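Local coordinates for diaminopropionate ammonia-lyase (Escherichia coli, PDB 4D9I), which catalyses the pyridoxal-phosphate-dependent alpha,beta-elimination of both L- and D-2,3-diaminopropionate, yielding pyruvate and ammonia, and works as a homodimer, at residues B[2-8]-B[349-354]; B[32-36]-B[208-212]. The contacts are given in a common frame with arbitrary orientation. Numbering follows the deposited sequence.

Interaction 1. Residues B[2-8]-B[349-354]; sequences SVFSLKI and AVHYHP
The Phe4 ring lies beside the Tyr352 ring, planes 24° apart and centroids 5.4 Å apart. The rings are slid so far that they barely overlap; Phe4 CE2 instead meets Tyr352 CB at 3.2 Å. This is an extended N-terminal arm laid over the C-terminal end of helix 338-352, in a fold type II PLP enzyme. Residues 3-7 have extended backbone angles and lead into strand 8-12, outermost in its sheet within this chain. Residues 349-351 are helical, and by His353 (psi 141°) the chain has left the helix. CA atoms pair as Val3 with Tyr352 and Ser5 with His353, both 5.2 Å. One direct hydrogen bond joins the backbones, Phe4 N to Tyr352 O (3.3 Å). Phe4 CB points away, and chi1 p brings the ring back to Tyr352 (chi1 m). Phe4 also packs on Leu319, and Tyr352 meets Trp390 of the second subunit. Ile8 CD1 reaches Ala349 CB at 3.5 Å. Ser5 OG sits over one face of the His353 imidazole, whose ND1 bonds to Gln355. One water links Leu6 O (3.2 Å) and His353 NE2 (3.0 Å). Another donates to Phe4 O (2.8 Å) and Ala349 O (2.7 Å) and accepts from Leu6 N (2.9 Å).

Interaction 2. Residues B[32-36]-B[208-212]; sequences ARQFH and TLADE
Two alpha-helical turns cross almost at right angles, with a signed crossing angle of -93° and axes 10.0 Å apart at closest approach. Residues 32-36 are the last turn of helix 26-36, and 208-212 are the first turn of helix 208-220. This is polar helix-helix packing within a fold type II PLP enzyme. The nearest CA pair is Arg33 and Thr208, 5.2 Å apart. Within each turn an i to i+4 bond holds the backbone: His36 N to Ala32 O and Glu212 N to Thr208 O, both 2.9 Å. Arg33 is fully extended, chi1 to chi3 all t, and so spans the gap between the helices. Its NH1 forms a salt bridge with Asp211 OD2 (2.7 Å, Asp211 chi1 t) and a second one with Glu215. Glu212 CG lies over one face of the guanidinium, 3.6 Å from Arg33 CZ. The Glu212 carboxylate bonds to Tyr42 and forms salt bridges with Lys65 and Arg70. Tyr42 also bonds Arg33 NE, so it bridges the two side chains. Thr208 (chi1 m) fits against the backbone turn, with OG1 3.8 Å from Ala32 CB. That same Thr208 OG1 is hydrogen-bonded to His36 ND1 at 2.9 Å, with the oxygen near the plane of the imidazole, at its edge.

Overall arrangement
The two contacts share no helix or strand. Their centres are 36 Å apart and lie on opposite sides of the chain's centre; their nearest atoms are about 21 Å apart. Interaction 1 is peripheral and partly buried. It brings the N-terminal arm against a late helix, next to the second subunit. Interaction 2 is the more buried contact, and no other protein chain of the assembly touches its segments. Their chemistry differs with place. At 2-8/349-354, backbone groups, ordered waters and apolar side chains do the work. At 32-36/208-212, two helices meet through charged and polar side chains. Both lie away from Lys77, which carries pyridoxal phosphate, and from Asp120, the probable proton acceptor for the L-isomer.

Interaction 1. Residues B[2-8]-B[349-354]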
loop_
_atom_site.group_PDB
_atom_site.type_symbol
_atom_site.label_atom_id
_atom_site.label_comp_id
_atom_site.label_asym_id
_atom_site.label_seq_id
_atom_site.Cartn_x
_atom_site.Cartn_y
_atom_site.Cartn_z
ATOM N N SER B 2 -4.767 10.214 -11.672
ATOM C CA SER B 2 -4.898 11.458 -12.484
ATOM C C SER B 2 -3.727 11.612 -13.451
ATOM O O SER B 2 -2.787 10.814 -13.431
ATOM C CB SER B 2 -4.954 12.668 -11.568
ATOM O OG SER B 2 -3.723 12.815 -10.896
ATOM N N VAL B 3 -3.805 12.634 -14.298
ATOM C CA VAL B 3 -2.690 13.042 -15.124
ATOM C C VAL B 3 -1.862 14.056 -14.318
ATOM O O VAL B 3 -2.403 15.022 -13.773
ATOM C CB VAL B 3 -3.167 13.611 -16.482
ATOM C CG1 VAL B 3 -1.991 14.145 -17.287
ATOM C CG2 VAL B 3 -3.894 12.528 -17.280
ATOM N N PHE B 4 -0.564 13.799 -14.194
ATOM C CA PHE B 4 0.326 14.718 -13.480
ATOM C C PHE B 4 1.721 14.720 -14.101
ATOM O O PHE B 4 2.119 13.737 -14.725
ATOM C CB PHE B 4 0.388 14.372 -11.984
ATOM C CG PHE B 4 0.830 12.949 -11.683
ATOM C CD1 PHE B 4 2.183 12.644 -11.501
ATOM C CD2 PHE B 4 -0.103 11.931 -11.522
ATOM C CE1 PHE B 4 2.595 11.347 -11.196
ATOM C CE2 PHE B 4 0.299 10.633 -11.208
ATOM C CZ PHE B 4 1.655 10.340 -11.051
ATOM N N SER B 5 2.451 15.825 -13.912
ATOM C CA SER B 5 3.764 15.988 -14.510
ATOM C C SER B 5 4.848 16.080 -13.448
ATOM O O SER B 5 5.039 17.121 -12.830
ATOM C CB SER B 5 3.804 17.224 -15.409
ATOM O OG SER B 5 2.886 17.103 -16.480
ATOM N N LEU B 6 5.555 14.979 -13.243
ATOM C CA LEU B 6 6.728 14.977 -12.373
ATOM C C LEU B 6 7.942 15.139 -13.252
ATOM O O LEU B 6 8.014 14.565 -14.348
ATOM C CB LEU B 6 6.816 13.702 -11.532
ATOM C CG LEU B 6 5.635 13.488 -10.562
ATOM C CD1 LEU B 6 5.838 12.210 -9.770
ATOM C CD2 LEU B 6 5.460 14.669 -9.610
ATOM N N LYS B 7 8.885 15.938 -12.771
ATOM C CA LYS B 7 10.096 16.211 -13.515
ATOM C C LYS B 7 10.821 14.893 -13.806
ATOM O O LYS B 7 11.252 14.202 -12.887
ATOM C CB LYS B 7 10.980 17.178 -12.726
ATOM C CG LYS B 7 12.311 17.476 -13.386
ATOM C CD LYS B 7 13.308 17.994 -12.362
ATOM C CE LYS B 7 14.639 18.273 -13.028
ATOM N NZ LYS B 7 15.528 19.169 -12.227
ATOM N N ILE B 8 10.890 14.517 -15.085
ATOM C CA ILE B 8 11.731 13.389 -15.517
ATOM C C ILE B 8 12.566 13.816 -16.718
ATOM O O ILE B 8 12.105 13.731 -17.864
ATOM C CB ILE B 8 10.927 12.151 -15.973
ATOM C CG1 ILE B 8 9.897 11.705 -14.942
ATOM C CG2 ILE B 8 11.877 10.992 -16.279
ATOM C CD1 ILE B 8 8.749 10.953 -15.591
ATOM N N ALA B 349 5.755 7.376 -13.016
ATOM C CA ALA B 349 5.674 8.793 -13.380
ATOM C C ALA B 349 5.449 8.959 -14.879
ATOM O O ALA B 349 4.743 9.872 -15.317
ATOM C CB ALA B 349 6.942 9.533 -12.957
ATOM N N VAL B 350 6.094 8.098 -15.656
ATOM C CA VAL B 350 5.943 8.099 -17.112
ATOM C C VAL B 350 4.494 7.737 -17.448
ATOM O O VAL B 350 3.859 8.387 -18.272
ATOM C CB VAL B 350 6.903 7.086 -17.770
ATOM C CG1 VAL B 350 6.458 6.757 -19.200
ATOM C CG2 VAL B 350 8.351 7.600 -17.744
ATOM N N HIS B 351 3.988 6.693 -16.798
ATOM C CA HIS B 351 2.653 6.205 -17.092
ATOM C C HIS B 351 1.602 7.283 -16.955
ATOM O O HIS B 351 0.750 7.422 -17.808
ATOM C CB HIS B 351 2.299 5.018 -16.210
ATOM C CG HIS B 351 0.865 4.590 -16.355
ATOM N ND1 HIS B 351 0.397 4.013 -17.476
ATOM C CD2 HIS B 351 -0.214 4.700 -15.485
ATOM C CE1 HIS B 351 -0.931 3.781 -17.342
ATOM N NE2 HIS B 351 -1.301 4.188 -16.120
ATOM N N TYR B 352 1.678 8.071 -15.886
ATOM C CA TYR B 352 0.650 9.073 -15.622
ATOM C C TYR B 352 0.897 10.450 -16.248
ATOM O O TYR B 352 0.021 11.316 -16.211
ATOM C CB TYR B 352 0.440 9.198 -14.116
ATOM C CG TYR B 352 -0.232 7.992 -13.491
ATOM C CD1 TYR B 352 -1.595 7.745 -13.715
ATOM C CD2 TYR B 352 0.476 7.107 -12.664
ATOM C CE1 TYR B 352 -2.236 6.663 -13.138
ATOM C CE2 TYR B 352 -0.166 5.999 -12.076
ATOM C CZ TYR B 352 -1.524 5.794 -12.320
ATOM O OH TYR B 352 -2.200 4.726 -11.765
ATOM N N HIS B 353 2.097 10.643 -16.806
ATOM C CA HIS B 353 2.508 11.895 -17.453
ATOM C C HIS B 353 1.678 12.192 -18.689
ATOM O O HIS B 353 1.378 11.280 -19.461
ATOM C CB HIS B 353 3.991 11.782 -17.826
ATOM C CG HIS B 353 4.692 13.107 -18.016
ATOM N ND1 HIS B 353 4.461 13.906 -19.082
ATOM C CD2 HIS B 353 5.671 13.744 -17.251
ATOM C CE1 HIS B 353 5.245 15.000 -18.999
ATOM N NE2 HIS B 353 5.975 14.905 -17.874
ATOM N N PRO B 354 1.320 13.482 -18.918
ATOM C CA PRO B 354 0.636 13.822 -20.171
ATOM C C PRO B 354 1.457 13.470 -21.426
ATOM O O PRO B 354 0.870 13.193 -22.473
ATOM C CB PRO B 354 0.398 15.340 -20.079
ATOM C CG PRO B 354 1.097 15.821 -18.862
ATOM C CD PRO B 354 1.478 14.640 -18.018
HETATM O O HOH W 1 4.552 12.410 -14.289
HETATM O O HOH W 2 8.093 16.723 -16.654
#

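Interaction 2. Residues B[32-36]-B[208-212]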
loop_
_atom_site.group_PDB
_atom_site.type_symbol
_atom_site.label_atom_id
_atom_site.label_comp_id
_atom_site.label_asym_id
_atom_site.label_seq_id
_atom_site.Cartn_x
_atom_site.Cartn_y
_atom_site.Cartn_z
ATOM N N ALA B 32 32.335 -13.926 -6.341
ATOM C CA ALA B 32 31.672 -13.280 -5.213
ATOM C C ALA B 32 30.489 -14.125 -4.722
ATOM O O ALA B 32 30.357 -14.383 -3.524
ATOM C CB ALA B 32 31.227 -11.867 -5.577
ATOM N N ARG B 33 29.655 -14.593 -5.649
ATOM C CA ARG B 33 28.491 -15.390 -5.260
ATOM C C ARG B 33 28.849 -16.683 -4.512
ATOM O O ARG B 33 28.183 -17.049 -3.536
ATOM C CB ARG B 33 27.593 -15.702 -6.461
ATOM C CG ARG B 33 26.309 -16.391 -6.032
ATOM C CD ARG B 33 25.289 -16.458 -7.148
ATOM N NE ARG B 33 24.096 -17.143 -6.678
ATOM C CZ ARG B 33 23.081 -17.485 -7.451
ATOM N NH1 ARG B 33 23.104 -17.203 -8.751
ATOM N NH2 ARG B 33 22.044 -18.116 -6.921
ATOM N N GLN B 34 29.876 -17.377 -4.997
ATOM C CA GLN B 34 30.445 -18.541 -4.320
ATOM C C GLN B 34 30.806 -18.238 -2.864
ATOM O O GLN B 34 30.576 -19.070 -1.974
ATOM C CB GLN B 34 31.703 -19.005 -5.044
ATOM C CG GLN B 34 31.476 -19.683 -6.394
ATOM C CD GLN B 34 32.804 -20.031 -7.072
ATOM O OE1 GLN B 34 33.544 -20.905 -6.610
ATOM N NE2 GLN B 34 33.118 -19.332 -8.164
ATOM N N PHE B 35 31.366 -17.043 -2.643
ATOM C CA PHE B 35 31.686 -16.545 -1.308
ATOM C C PHE B 35 30.416 -16.342 -0.491
ATOM O O PHE B 35 30.303 -16.869 0.610
ATOM C CB PHE B 35 32.484 -15.233 -1.394
ATOM C CG PHE B 35 32.547 -14.476 -0.101
ATOM C CD1 PHE B 35 33.465 -14.824 0.874
ATOM C CD2 PHE B 35 31.681 -13.409 0.141
ATOM C CE1 PHE B 35 33.518 -14.141 2.074
ATOM C CE2 PHE B 35 31.735 -12.714 1.341
ATOM C CZ PHE B 35 32.656 -13.084 2.308
ATOM N N HIS B 36 29.465 -15.584 -1.043
ATOM C CA HIS B 36 28.176 -15.317 -0.373
ATOM C C HIS B 36 27.387 -16.537 0.007
ATOM O O HIS B 36 26.733 -16.553 1.048
ATOM C CB HIS B 36 27.306 -14.387 -1.206
ATOM C CG HIS B 36 27.878 -13.004 -1.358
ATOM N ND1 HIS B 36 27.990 -12.394 -2.553
ATOM C CD2 HIS B 36 28.394 -12.122 -0.416
ATOM C CE1 HIS B 36 28.530 -11.181 -2.381
ATOM N NE2 HIS B 36 28.779 -11.018 -1.073
ATOM N N THR B 208 26.660 -10.086 -7.403
ATOM C CA THR B 208 25.895 -11.268 -6.980
ATOM C C THR B 208 24.398 -11.094 -7.224
ATOM O O THR B 208 23.747 -12.036 -7.647
ATOM C CB THR B 208 26.147 -11.620 -5.487
ATOM O OG1 THR B 208 27.437 -12.223 -5.364
ATOM C CG2 THR B 208 25.129 -12.606 -4.944
ATOM N N LEU B 209 23.865 -9.904 -6.946
ATOM C CA LEU B 209 22.423 -9.661 -7.126
ATOM C C LEU B 209 22.056 -9.736 -8.596
ATOM O O LEU B 209 20.961 -10.173 -8.935
ATOM C CB LEU B 209 21.960 -8.344 -6.481
ATOM C CG LEU B 209 22.235 -6.995 -7.159
ATOM C CD1 LEU B 209 21.119 -6.638 -8.120
ATOM C CD2 LEU B 209 22.418 -5.893 -6.114
ATOM N N ALA B 210 22.975 -9.315 -9.466
ATOM C CA ALA B 210 22.738 -9.388 -10.902
ATOM C C ALA B 210 22.871 -10.844 -11.399
ATOM O O ALA B 210 22.043 -11.310 -12.214
ATOM C CB ALA B 210 23.699 -8.468 -11.650
ATOM N N ASP B 211 23.894 -11.559 -10.908
ATOM C CA ASP B 211 24.051 -12.996 -11.226
ATOM C C ASP B 211 22.778 -13.783 -10.859
ATOM O O ASP B 211 22.250 -14.549 -11.681
ATOM C CB ASP B 211 25.284 -13.600 -10.545
ATOM C CG ASP B 211 25.505 -15.069 -10.926
ATOM O OD1 ASP B 211 26.208 -15.310 -11.914
ATOM O OD2 ASP B 211 24.965 -15.983 -10.263
ATOM N N GLU B 212 22.287 -13.570 -9.640
ATOM C CA GLU B 212 21.040 -14.199 -9.192
ATOM C C GLU B 212 19.866 -13.860 -10.096
ATOM O O GLU B 212 19.109 -14.749 -10.481
ATOM C CB GLU B 212 20.679 -13.782 -7.765
ATOM C CG GLU B 212 21.583 -14.332 -6.677
ATOM C CD GLU B 212 21.245 -13.746 -5.320
ATOM O OE1 GLU B 212 20.225 -12.991 -5.241
ATOM O OE2 GLU B 212 21.976 -14.048 -4.331
#